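Local coordinates for SusD superfamily protein (PDB 3NQP) that probably binds carbohydrate at the bacterial outer membrane, as other members of the SusD family do, at residues G51-T56 with G450-D455; A58-M63 with T316-K321; F283-N286 with S291-N294; R295-A298 with V302-D305; Q325-D328 with R333-A336. One frame throughout, in Å; residues are numbered along the deposited sequence.

Interaction 1: residues G51-T56 with G450-D455; sequences GGRFIT and GQRWWD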
# COMPACT_ATOMS: atom_id res chain seq x y z
N GLY A 51 0.42 10.05 5.23
CA GLY A 51 1.42 9.50 6.16
C GLY A 51 2.39 10.45 6.85
O GLY A 51 3.19 9.98 7.61
N GLY A 52 2.35 11.76 6.61
CA GLY A 52 3.12 12.71 7.42
C GLY A 52 4.56 12.85 6.98
O GLY A 52 5.40 13.39 7.70
N ARG A 53 4.89 12.35 5.80
CA ARG A 53 6.28 12.45 5.35
C ARG A 53 6.50 12.97 3.95
O ARG A 53 7.63 12.86 3.40
CB ARG A 53 7.00 11.11 5.53
CG ARG A 53 6.32 9.93 4.96
CD ARG A 53 7.18 8.65 5.29
NE ARG A 53 6.62 7.54 4.56
CZ ARG A 53 7.11 6.31 4.50
NH1 ARG A 53 8.22 5.98 5.14
NH2 ARG A 53 6.44 5.38 3.79
N PHE A 54 5.48 13.62 3.38
CA PHE A 54 5.59 14.26 2.09
C PHE A 54 5.78 15.77 2.28
O PHE A 54 5.36 16.32 3.27
CB PHE A 54 4.33 13.97 1.28
CG PHE A 54 4.35 12.63 0.61
CD1 PHE A 54 4.97 12.45 -0.60
CD2 PHE A 54 3.82 11.54 1.22
CE1 PHE A 54 5.02 11.21 -1.20
CE2 PHE A 54 3.87 10.30 0.63
CZ PHE A 54 4.48 10.13 -0.58
N ILE A 55 6.50 16.42 1.38
CA ILE A 55 6.59 17.86 1.43
C ILE A 55 5.39 18.45 0.65
O ILE A 55 4.74 17.76 -0.15
CB ILE A 55 7.92 18.37 0.88
CG1 ILE A 55 8.05 18.10 -0.61
CG2 ILE A 55 9.12 17.75 1.62
CD1 ILE A 55 8.05 19.34 -1.42
N THR A 56 5.14 19.74 0.86
CA THR A 56 4.18 20.50 0.05
C THR A 56 4.85 21.78 -0.43
O THR A 56 5.98 22.07 -0.06
CB THR A 56 2.88 20.84 0.85
OG1 THR A 56 3.22 21.64 1.97
CG2 THR A 56 2.21 19.59 1.33
N GLY A 450 2.43 1.91 0.12
CA GLY A 450 1.06 2.15 0.55
C GLY A 450 0.68 1.69 1.96
O GLY A 450 -0.47 1.30 2.20
N GLN A 451 1.63 1.72 2.88
CA GLN A 451 1.34 1.28 4.23
C GLN A 451 1.18 2.36 5.33
O GLN A 451 0.40 2.16 6.30
CB GLN A 451 2.43 0.32 4.68
CG GLN A 451 2.60 -0.92 3.80
CD GLN A 451 1.39 -1.79 3.78
OE1 GLN A 451 0.94 -2.30 4.81
NE2 GLN A 451 0.81 -1.95 2.59
N ARG A 452 1.92 3.45 5.22
CA ARG A 452 2.08 4.31 6.38
C ARG A 452 0.78 4.91 6.92
O ARG A 452 0.58 4.97 8.15
CB ARG A 452 3.11 5.42 6.19
CG ARG A 452 3.44 6.07 7.55
CD ARG A 452 4.69 6.97 7.50
NE ARG A 452 5.44 6.82 8.73
CZ ARG A 452 5.40 7.61 9.79
NH1 ARG A 452 4.73 8.76 9.79
NH2 ARG A 452 6.13 7.28 10.84
N TRP A 453 -0.11 5.33 6.05
CA TRP A 453 -1.38 5.91 6.55
C TRP A 453 -2.10 4.85 7.35
O TRP A 453 -2.62 5.11 8.43
CB TRP A 453 -2.28 6.44 5.41
CG TRP A 453 -3.68 6.90 5.91
CD1 TRP A 453 -4.85 6.43 5.52
CD2 TRP A 453 -3.95 7.89 6.92
NE1 TRP A 453 -5.89 7.04 6.21
CE2 TRP A 453 -5.35 7.96 7.06
CE3 TRP A 453 -3.15 8.74 7.68
CZ2 TRP A 453 -5.95 8.82 7.95
CZ3 TRP A 453 -3.76 9.60 8.57
CH2 TRP A 453 -5.15 9.64 8.68
N TRP A 454 -2.12 3.62 6.80
CA TRP A 454 -2.82 2.52 7.50
C TRP A 454 -2.14 2.20 8.85
O TRP A 454 -2.82 2.05 9.89
CB TRP A 454 -2.95 1.30 6.59
CG TRP A 454 -3.64 1.57 5.27
CD1 TRP A 454 -3.29 1.10 4.04
CD2 TRP A 454 -4.86 2.30 5.08
NE1 TRP A 454 -4.20 1.52 3.09
CE2 TRP A 454 -5.17 2.26 3.71
CE3 TRP A 454 -5.72 2.99 5.93
CZ2 TRP A 454 -6.28 2.89 3.19
CZ3 TRP A 454 -6.83 3.63 5.39
CH2 TRP A 454 -7.09 3.56 4.04
N ASP A 455 -0.82 2.14 8.84
CA ASP A 455 -0.04 1.91 10.06
C ASP A 455 -0.33 2.95 11.16
O ASP A 455 -0.44 2.56 12.33
CB ASP A 455 1.46 1.89 9.73
CG ASP A 455 1.85 0.72 8.82
OD1 ASP A 455 1.10 -0.26 8.71
OD2 ASP A 455 2.93 0.80 8.18
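Gly51 meets the start of helix 452-458 backbone to backbone, its CA lying 4.6 Å from the CA of Trp453. Having no side chain, Gly51 can bring its CA to 4.4 Å from Trp453 N, beside the root of Arg452. Arg452 holds this approach in place: its NH1 donates a bond of 2.9 Å to Gly51 O, straight at the hydrogen (167°) and nearly in line with the carbonyl. The oxygen lies in the guanidinium plane, at its edge. With CG anti to the backbone N (chi1 -168°), the Arg452 chain runs out toward the loop, and a bend about CG-CD turns the guanidinium to the carbonyl. Its CD also sits over one face of the Arg53 guanidinium, 3.6 Å from Arg53 NE and displaced toward the rim. The two guanidinium planes are 33° apart and the NE atoms of Arg53 and Arg452 come within 4.4 Å. Asp443 binds both arginines: its OD1 forms a salt bridge with Arg452 NE, probably balancing that charge, while its carbonyl oxygen accepts Arg53 NH1. Gly474 O is a second acceptor for Arg452 NH1. The whole contact is buried: the loop leaving helix 39-48 is pinned to the first turn of helix 452-458, with Asp443 coming from helix 431-445 and Leu439 of that helix packing against Arg452.

Interaction 2: residues A58-M63 with T316-K321; sequences ASSDGM and TYEYNK. With EDO (1,2-ethanediol), chain D; EDO (1,2-ethanediol), chain E.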
# COMPACT_ATOMS: atom_id res chain seq x y z
N ALA A 58 6.67 23.80 -3.38
CA ALA A 58 7.50 23.47 -4.53
C ALA A 58 8.42 22.30 -4.16
O ALA A 58 9.04 22.26 -3.09
CB ALA A 58 8.30 24.68 -4.99
N SER A 59 8.52 21.36 -5.06
CA SER A 59 9.48 20.29 -4.91
C SER A 59 10.88 20.83 -5.10
O SER A 59 11.07 21.93 -5.60
CB SER A 59 9.22 19.17 -5.88
OG SER A 59 9.39 19.59 -7.21
N SER A 60 11.86 20.03 -4.69
CA SER A 60 13.27 20.34 -4.99
C SER A 60 13.50 20.68 -6.46
O SER A 60 14.38 21.50 -6.79
CB SER A 60 14.15 19.15 -4.58
OG SER A 60 14.13 19.02 -3.16
N ASP A 61 12.78 20.01 -7.35
CA ASP A 61 12.96 20.21 -8.79
C ASP A 61 12.29 21.50 -9.32
O ASP A 61 12.50 21.90 -10.49
CB ASP A 61 12.42 19.02 -9.56
CG ASP A 61 13.00 18.94 -10.97
OD1 ASP A 61 14.23 19.05 -11.09
OD2 ASP A 61 12.21 18.77 -11.92
N GLY A 62 11.50 22.14 -8.46
CA GLY A 62 10.96 23.47 -8.77
C GLY A 62 9.48 23.53 -9.04
O GLY A 62 8.98 24.60 -9.30
N MSE A 63 8.76 22.40 -8.91
CA MSE A 63 7.37 22.32 -9.35
C MSE A 63 6.44 22.15 -8.14
O MSE A 63 6.76 21.43 -7.22
CB MSE A 63 7.21 21.16 -10.31
CG MSE A 63 5.85 20.94 -10.83
SE MSE A 63 5.10 22.59 -11.68
CE MSE A 63 3.29 22.11 -11.55
N THR A 316 6.54 15.90 -8.66
CA THR A 316 5.28 16.34 -8.11
C THR A 316 4.84 15.54 -6.88
O THR A 316 3.80 15.79 -6.32
CB THR A 316 4.14 16.33 -9.21
OG1 THR A 316 4.11 15.08 -9.91
CG2 THR A 316 4.38 17.47 -10.25
N TYR A 317 5.67 14.59 -6.45
CA TYR A 317 5.55 13.91 -5.17
C TYR A 317 6.97 13.76 -4.65
O TYR A 317 7.86 13.29 -5.40
CB TYR A 317 4.93 12.48 -5.31
CG TYR A 317 3.51 12.51 -5.83
CD1 TYR A 317 3.26 12.54 -7.20
CD2 TYR A 317 2.43 12.58 -4.97
CE1 TYR A 317 1.98 12.64 -7.70
CE2 TYR A 317 1.15 12.67 -5.46
CZ TYR A 317 0.92 12.68 -6.83
OH TYR A 317 -0.35 12.81 -7.34
N GLU A 318 7.21 14.18 -3.41
CA GLU A 318 8.54 14.12 -2.82
C GLU A 318 8.52 13.89 -1.32
O GLU A 318 7.90 14.65 -0.58
CB GLU A 318 9.33 15.42 -3.04
CG GLU A 318 10.88 15.32 -2.63
CD GLU A 318 11.62 16.63 -2.92
OE1 GLU A 318 10.99 17.56 -3.46
OE2 GLU A 318 12.85 16.69 -2.67
N TYR A 319 9.29 12.92 -0.87
CA TYR A 319 9.43 12.69 0.56
C TYR A 319 10.29 13.75 1.20
O TYR A 319 11.30 14.20 0.64
CB TYR A 319 10.02 11.33 0.83
CG TYR A 319 9.08 10.21 0.47
CD1 TYR A 319 8.10 9.81 1.36
CD2 TYR A 319 9.16 9.58 -0.75
CE1 TYR A 319 7.19 8.79 1.02
CE2 TYR A 319 8.26 8.52 -1.09
CZ TYR A 319 7.28 8.17 -0.19
OH TYR A 319 6.38 7.17 -0.47
N ASN A 320 9.91 14.12 2.42
CA ASN A 320 10.75 14.99 3.25
C ASN A 320 12.10 14.30 3.31
O ASN A 320 12.16 13.07 3.42
CB ASN A 320 10.13 15.05 4.64
CG ASN A 320 10.82 16.01 5.54
OD1 ASN A 320 11.96 15.79 5.95
ND2 ASN A 320 10.11 17.09 5.90
N LYS A 321 13.17 15.06 3.26
CA LYS A 321 14.50 14.47 3.17
C LYS A 321 14.93 13.67 4.42
O LYS A 321 15.85 12.85 4.37
CB LYS A 321 15.52 15.57 2.88
CG LYS A 321 15.74 16.56 4.03
CD LYS A 321 16.85 17.60 3.67
CE LYS A 321 16.24 18.71 2.74
NZ LYS A 321 17.22 19.76 2.37
C1 EDO D . 11.69 20.74 -1.04
O1 EDO D . 11.78 19.93 0.13
C2 EDO D . 12.89 21.67 -1.22
O2 EDO D . 14.13 20.93 -1.30
C1 EDO E . 17.46 23.08 1.35
O1 EDO E . 18.44 22.10 1.69
C2 EDO E . 16.54 22.64 0.20
O2 EDO E . 15.61 21.61 0.58
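Glu318 reaches from its loop to the type I turn of Ser59 to Gly62 and grips Ser60 with both carboxylate oxygens. Its CB points toward the turn, and CG stands anti to the backbone N (chi1 -171°), from where the extended chain carries the carboxylate straight across. CD comes within 3.5 Å of Ser60 OG. One oxygen, OE1, accepts the backbone N of Ser60 at 2.9 Å along a nearly straight line (169°), and the same oxygen lies 3.4 Å from Ser59 CB. The other, OE2, takes the Ser60 hydroxyl, OG to OE2 being 2.7 Å. Each oxygen uses its syn lone pair, so the carboxylate is clamped in two places and its rotation fixed. Ser60 OG in turn accepts O2 of an ethanediol, probably a crystallisation solute. Farther along, CG of the selenomethionine Met63 and Thr316 CG2 lie side by side, 3.8 Å apart. Ser59 OG is bonded to the carbonyl of Gln315, next to the second segment, and receives only a weak bond from Met63 N. Two donors from one serine, one to each oxygen, are consistent with an ionised carboxylate.

Interaction 3: residues F283-N286 with S291-N294; sequences FTYN and STKN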
# COMPACT_ATOMS: atom_id res chain seq x y z
N PHE A 283 7.86 10.95 -9.14
CA PHE A 283 8.68 11.08 -7.92
C PHE A 283 10.15 11.37 -8.28
O PHE A 283 11.03 11.17 -7.43
CB PHE A 283 8.68 9.79 -7.08
CG PHE A 283 7.41 9.53 -6.31
CD1 PHE A 283 6.25 9.17 -6.96
CD2 PHE A 283 7.41 9.54 -4.92
CE1 PHE A 283 5.09 8.91 -6.21
CE2 PHE A 283 6.27 9.27 -4.19
CZ PHE A 283 5.12 8.95 -4.82
N THR A 284 10.42 11.76 -9.53
CA THR A 284 11.82 11.90 -10.00
C THR A 284 12.25 13.36 -10.22
O THR A 284 12.39 14.12 -9.24
CB THR A 284 12.08 11.01 -11.23
OG1 THR A 284 11.34 11.45 -12.38
CG2 THR A 284 11.72 9.55 -10.89
N TYR A 285 12.48 13.75 -11.48
CA TYR A 285 12.80 15.10 -11.82
C TYR A 285 12.49 15.29 -13.34
O TYR A 285 12.32 14.31 -14.11
CB TYR A 285 14.27 15.41 -11.50
CG TYR A 285 15.17 14.37 -12.11
CD1 TYR A 285 15.42 13.18 -11.45
CD2 TYR A 285 15.73 14.56 -13.36
CE1 TYR A 285 16.22 12.19 -12.02
CE2 TYR A 285 16.56 13.56 -13.94
CZ TYR A 285 16.78 12.38 -13.27
OH TYR A 285 17.56 11.38 -13.83
N ASN A 286 12.37 16.55 -13.72
CA ASN A 286 12.06 16.96 -15.08
C ASN A 286 13.36 17.41 -15.76
O ASN A 286 13.81 18.51 -15.53
CB ASN A 286 11.10 18.14 -14.99
CG ASN A 286 10.45 18.50 -16.31
OD1 ASN A 286 11.07 18.47 -17.36
ND2 ASN A 286 9.17 18.87 -16.26
N SER A 291 15.19 21.88 -12.02
CA SER A 291 16.44 22.41 -11.50
C SER A 291 17.35 21.30 -10.99
O SER A 291 18.56 21.53 -10.88
CB SER A 291 16.19 23.42 -10.36
OG SER A 291 15.35 22.83 -9.37
N THR A 292 16.80 20.12 -10.68
CA THR A 292 17.63 19.02 -10.14
C THR A 292 18.85 18.72 -11.04
O THR A 292 19.95 18.52 -10.54
CB THR A 292 16.79 17.71 -9.90
OG1 THR A 292 15.68 18.01 -9.03
CG2 THR A 292 17.62 16.59 -9.28
N LYS A 293 18.65 18.72 -12.35
CA LYS A 293 19.74 18.38 -13.30
C LYS A 293 20.98 19.22 -13.15
O LYS A 293 22.06 18.76 -13.53
CB LYS A 293 19.29 18.46 -14.76
CG LYS A 293 18.70 19.82 -15.18
CD LYS A 293 18.52 19.93 -16.70
CE LYS A 293 17.93 21.31 -17.13
NZ LYS A 293 16.46 21.54 -16.75
N ASN A 294 20.84 20.43 -12.62
CA ASN A 294 21.99 21.33 -12.45
C ASN A 294 22.57 21.27 -11.05
O ASN A 294 23.48 21.99 -10.76
CB ASN A 294 21.59 22.77 -12.80
CG ASN A 294 21.13 22.91 -14.24
OD1 ASN A 294 21.74 22.36 -15.15
ND2 ASN A 294 20.03 23.60 -14.43
O HOH W 1 15.74 18.40 -13.27
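Thr292 approaches the Tyr285 ring obliquely, near its root, while the ring of Phe303 meets that of Tyr285 edge-to-face. The touch across the segments is made at the beta-carbons, with Tyr285 CB 3.8 Å from Thr292 CB and 3.9 Å from Thr292 OG1. The ring runs on to a hydroxyl bonded to Asp305 OD1 and Leu307 N. Water 1 joins the two backbones: it donates to Asn286 O at 3.0 Å and accepts Lys293 N at 3.1 Å. Asp61 fastens the segments from outside, its OD1 bonded to Thr292 OG1 and its OD2 to Asn286 N. The Asn286 amide turns to the residues in between, OD1 accepting Thr289 N, and the Lys293 ammonium bonds to the carbonyls of Val287 and Gly290. Lys293 NZ stays 4.2 Å from Asn286 O. The second segment closes as a short 3-10 turn, Asn294 N bonding to Ser291 O at 3.1 Å. A loop that folds back on itself in this way, held by side-chain bonds to backbone groups and a bridging water in place of a strand ladder, is an irregular excursion of the SusD-family region between strand 265-269 and helix 321-325.

Interaction 4: residues R295-A298 with V302-D305; sequences RYQA and VFGD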
# COMPACT_ATOMS: atom_id res chain seq x y z
N ARG A 295 22.06 20.41 -10.18
CA ARG A 295 22.63 20.27 -8.86
C ARG A 295 23.63 19.08 -8.96
O ARG A 295 24.08 18.73 -10.08
CB ARG A 295 21.54 20.06 -7.81
CG ARG A 295 20.60 21.24 -7.71
CD ARG A 295 19.82 21.38 -6.40
NE ARG A 295 19.07 22.64 -6.50
CZ ARG A 295 17.86 22.76 -7.05
NH1 ARG A 295 17.17 21.70 -7.46
NH2 ARG A 295 17.30 23.95 -7.16
N TYR A 296 23.97 18.49 -7.82
CA TYR A 296 25.06 17.54 -7.75
C TYR A 296 24.65 16.22 -7.11
O TYR A 296 23.73 16.15 -6.33
CB TYR A 296 26.26 18.13 -7.00
CG TYR A 296 26.74 19.39 -7.64
CD1 TYR A 296 27.70 19.35 -8.63
CD2 TYR A 296 26.16 20.63 -7.32
CE1 TYR A 296 28.11 20.50 -9.27
CE2 TYR A 296 26.57 21.79 -7.96
CZ TYR A 296 27.53 21.72 -8.95
OH TYR A 296 27.99 22.86 -9.58
N GLN A 297 25.36 15.17 -7.49
CA GLN A 297 25.30 13.88 -6.86
C GLN A 297 26.25 13.84 -5.67
O GLN A 297 27.13 14.70 -5.53
CB GLN A 297 25.70 12.81 -7.87
CG GLN A 297 24.99 12.98 -9.20
CD GLN A 297 25.24 11.84 -10.16
OE1 GLN A 297 25.07 10.69 -9.80
NE2 GLN A 297 25.57 12.17 -11.40
N ALA A 298 26.11 12.78 -4.89
CA ALA A 298 26.88 12.52 -3.70
C ALA A 298 28.38 12.53 -3.96
O ALA A 298 29.12 12.94 -3.09
CB ALA A 298 26.45 11.13 -3.03
N VAL A 302 28.02 16.57 -11.47
CA VAL A 302 26.75 17.25 -11.82
C VAL A 302 25.66 16.18 -11.99
O VAL A 302 25.90 15.11 -12.51
CB VAL A 302 26.88 18.12 -13.08
CG1 VAL A 302 25.56 18.77 -13.43
CG2 VAL A 302 27.90 19.24 -12.87
N PHE A 303 24.47 16.47 -11.47
CA PHE A 303 23.40 15.45 -11.43
C PHE A 303 22.94 15.02 -12.85
O PHE A 303 22.87 13.84 -13.15
CB PHE A 303 22.23 16.01 -10.60
CG PHE A 303 21.18 14.99 -10.25
CD1 PHE A 303 20.24 14.63 -11.16
CD2 PHE A 303 21.20 14.36 -9.02
CE1 PHE A 303 19.24 13.69 -10.83
CE2 PHE A 303 20.25 13.41 -8.70
CZ PHE A 303 19.25 13.10 -9.61
N GLY A 304 22.62 15.99 -13.71
CA GLY A 304 22.23 15.67 -15.07
C GLY A 304 21.04 14.70 -15.07
O GLY A 304 20.08 14.88 -14.32
N ASP A 305 21.09 13.69 -15.92
CA ASP A 305 20.04 12.69 -15.97
C ASP A 305 20.55 11.43 -15.29
O ASP A 305 20.66 10.36 -15.92
CB ASP A 305 19.63 12.38 -17.42
CG ASP A 305 18.51 11.38 -17.49
OD1 ASP A 305 17.88 11.09 -16.46
OD2 ASP A 305 18.19 10.91 -18.58
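Arg295 O receives Phe303 N in the shortest bond of this contact, 2.7 Å long with an angle of 164° at the hydrogen. The donor is tilted from the carbonyl plane, and the same oxygen has a CA-H...O contact with Val302 CA at 3.5 Å. A second bond runs from Gln297 NE2 to Val302 O, 3.2 Å and almost straight at the hydrogen (171°). The acceptor lies in the plane of the Gln297 amide, but the donor stands above the plane of the carbonyl, away from its lone pairs. An extended Gln297 chain beyond CG brings the amide there. These bonds accompany a single backbone bridge in which the CA atoms of Tyr296 and Val302 are 4.4 Å apart; Gln297 thus adds a side-chain hydrogen bond next to a very short backbone pairing. Outward from the polar part, Gln297 CG lies 3.7 Å from Phe303 CA and 4.0 Å from Phe303 CD2, the amide and ring planes 60° apart. Phe303 CB sits 3.3 Å from Arg295 O, while Tyr296 O lies near the edge of the Phe303 ring. Farther out, Tyr296 CE1 touches Val302 CG2 at 3.8 Å, the two side chains crossing obliquely. The Arg295 guanidinium turns elsewhere, to Ser291 OG and into a cation-pi contact with Tyr354 of strand 351-358. The contact sits at the surface beside strand 338-344: the backbone of Tyr296 is bonded to that of Tyr342, and Phe303 packs on Ser341.

Interaction 5: residues Q325-D328 with R333-A336; sequences QNFD and RKEA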
# COMPACT_ATOMS: atom_id res chain seq x y z
N GLN A 325 17.32 10.42 5.20
CA GLN A 325 18.36 10.53 6.25
C GLN A 325 18.15 9.55 7.40
O GLN A 325 19.09 9.26 8.13
CB GLN A 325 18.38 11.95 6.82
CG GLN A 325 18.78 12.99 5.82
CD GLN A 325 18.60 14.39 6.35
OE1 GLN A 325 17.59 14.72 6.97
NE2 GLN A 325 19.59 15.22 6.11
N ASN A 326 16.93 9.04 7.54
CA ASN A 326 16.64 7.98 8.54
C ASN A 326 17.33 6.64 8.27
O ASN A 326 17.49 5.82 9.18
CB ASN A 326 15.14 7.68 8.62
CG ASN A 326 14.40 8.57 9.62
OD1 ASN A 326 15.01 9.35 10.36
ND2 ASN A 326 13.07 8.43 9.65
N PHE A 327 17.66 6.36 7.02
CA PHE A 327 18.41 5.15 6.69
C PHE A 327 19.90 5.29 7.05
O PHE A 327 20.54 6.27 6.68
CB PHE A 327 18.34 4.87 5.18
CG PHE A 327 16.97 4.47 4.66
CD1 PHE A 327 16.59 3.14 4.60
CD2 PHE A 327 16.11 5.41 4.13
CE1 PHE A 327 15.37 2.76 4.06
CE2 PHE A 327 14.84 5.04 3.63
CZ PHE A 327 14.49 3.69 3.59
N ASP A 328 20.48 4.26 7.69
CA ASP A 328 21.94 4.11 7.74
C ASP A 328 22.50 3.90 6.35
O ASP A 328 21.82 3.33 5.48
CB ASP A 328 22.33 2.88 8.58
CG ASP A 328 21.91 3.02 10.01
OD1 ASP A 328 22.12 4.11 10.56
OD2 ASP A 328 21.39 2.05 10.58
N ARG A 333 18.54 -0.56 1.35
CA ARG A 333 17.27 0.06 0.92
C ARG A 333 17.45 1.55 0.63
O ARG A 333 16.65 2.13 -0.11
CB ARG A 333 16.19 -0.13 1.97
CG ARG A 333 15.85 -1.59 2.27
CD ARG A 333 14.85 -1.72 3.38
NE ARG A 333 15.46 -1.38 4.66
CZ ARG A 333 15.01 -1.78 5.84
NH1 ARG A 333 13.89 -2.49 5.96
NH2 ARG A 333 15.66 -1.43 6.93
N LYS A 334 18.45 2.16 1.23
CA LYS A 334 18.65 3.62 1.11
C LYS A 334 18.83 4.03 -0.36
O LYS A 334 18.01 4.79 -0.93
CB LYS A 334 19.81 4.09 1.99
CG LYS A 334 19.99 5.61 2.05
CD LYS A 334 21.08 6.00 3.08
CE LYS A 334 21.20 7.50 3.30
NZ LYS A 334 21.81 7.82 4.62
N GLU A 335 19.88 3.52 -0.98
CA GLU A 335 20.18 3.86 -2.38
C GLU A 335 19.34 3.04 -3.36
O GLU A 335 19.14 3.46 -4.48
CB GLU A 335 21.70 3.74 -2.67
CG GLU A 335 22.48 4.63 -1.82
CD GLU A 335 22.15 6.10 -2.07
OE1 GLU A 335 22.09 6.56 -3.27
OE2 GLU A 335 21.99 6.79 -1.03
N ALA A 336 18.77 1.91 -2.94
CA ALA A 336 17.81 1.21 -3.80
C ALA A 336 16.53 2.05 -3.95
O ALA A 336 15.90 2.05 -5.01
CB ALA A 336 17.48 -0.16 -3.25
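Lys334 NZ is held by several groups, among them Phe327 O, which it reaches with a bond of 2.9 Å. The nitrogen is tilted from the plane of that carbonyl; Asp329 OD1 adds a salt bridge and the Tyr324 ring a cation-pi contact, so a carbonyl, a carboxylate and an aromatic ring share the ammonium and probably stabilise its charge. To get there the Lys334 chain leaves with CG anti to the backbone N (chi1 -173°) and stays extended, running past Phe327 in the opposite sense. On the way CB, CG and CD of Lys334 each come to 3.6 Å from Phe327 CB. The segments belong to the loop that joins helix 321-325 to helix 333-337 and to the start of the latter, with Phe327 folded back on the first turn of the second helix. There Lys334 CA lies over one face of the Phe327 ring, 4.2 Å from its centroid and 19° off the normal, a CH-pi contact displaced toward the rim. Phe327 CE1 is 3.7 Å from Arg333 CB. The Arg333 side chain crosses Phe327 at about a right angle, ring and guanidinium planes 69° apart. Its guanidinium is engaged elsewhere: NH1 forms a salt bridge with Glu445 and NH2 with Glu441, both of helix 431-445, while NH2 also meets Asp331 of the connecting loop.

Interaction 1 is the most central and is fully buried; interaction 2 is also buried but farther out, interactions 3 and 5 are partly buried, and interaction 4 lies on the surface. Interactions 1 and 2 share the loop after helix 39-48, and their segments meet through backbone bonds of Arg53 with Asn320 and Ile55 with Glu318. Residues 58-63 continue this chain of contacts to interaction 3, which adjoins interaction 4 through a bond between Lys293 O and Gly304 N. Interaction 5 follows 316-321 in sequence. Chemistry varies with place: an arginine bonded to a backbone carbonyl near the centre, a carboxylate gripping a turn, a water bridge, then backbone pairing at the surface; interaction 5 combines aromatic packing with a lysine-to-carbonyl hydrogen bond.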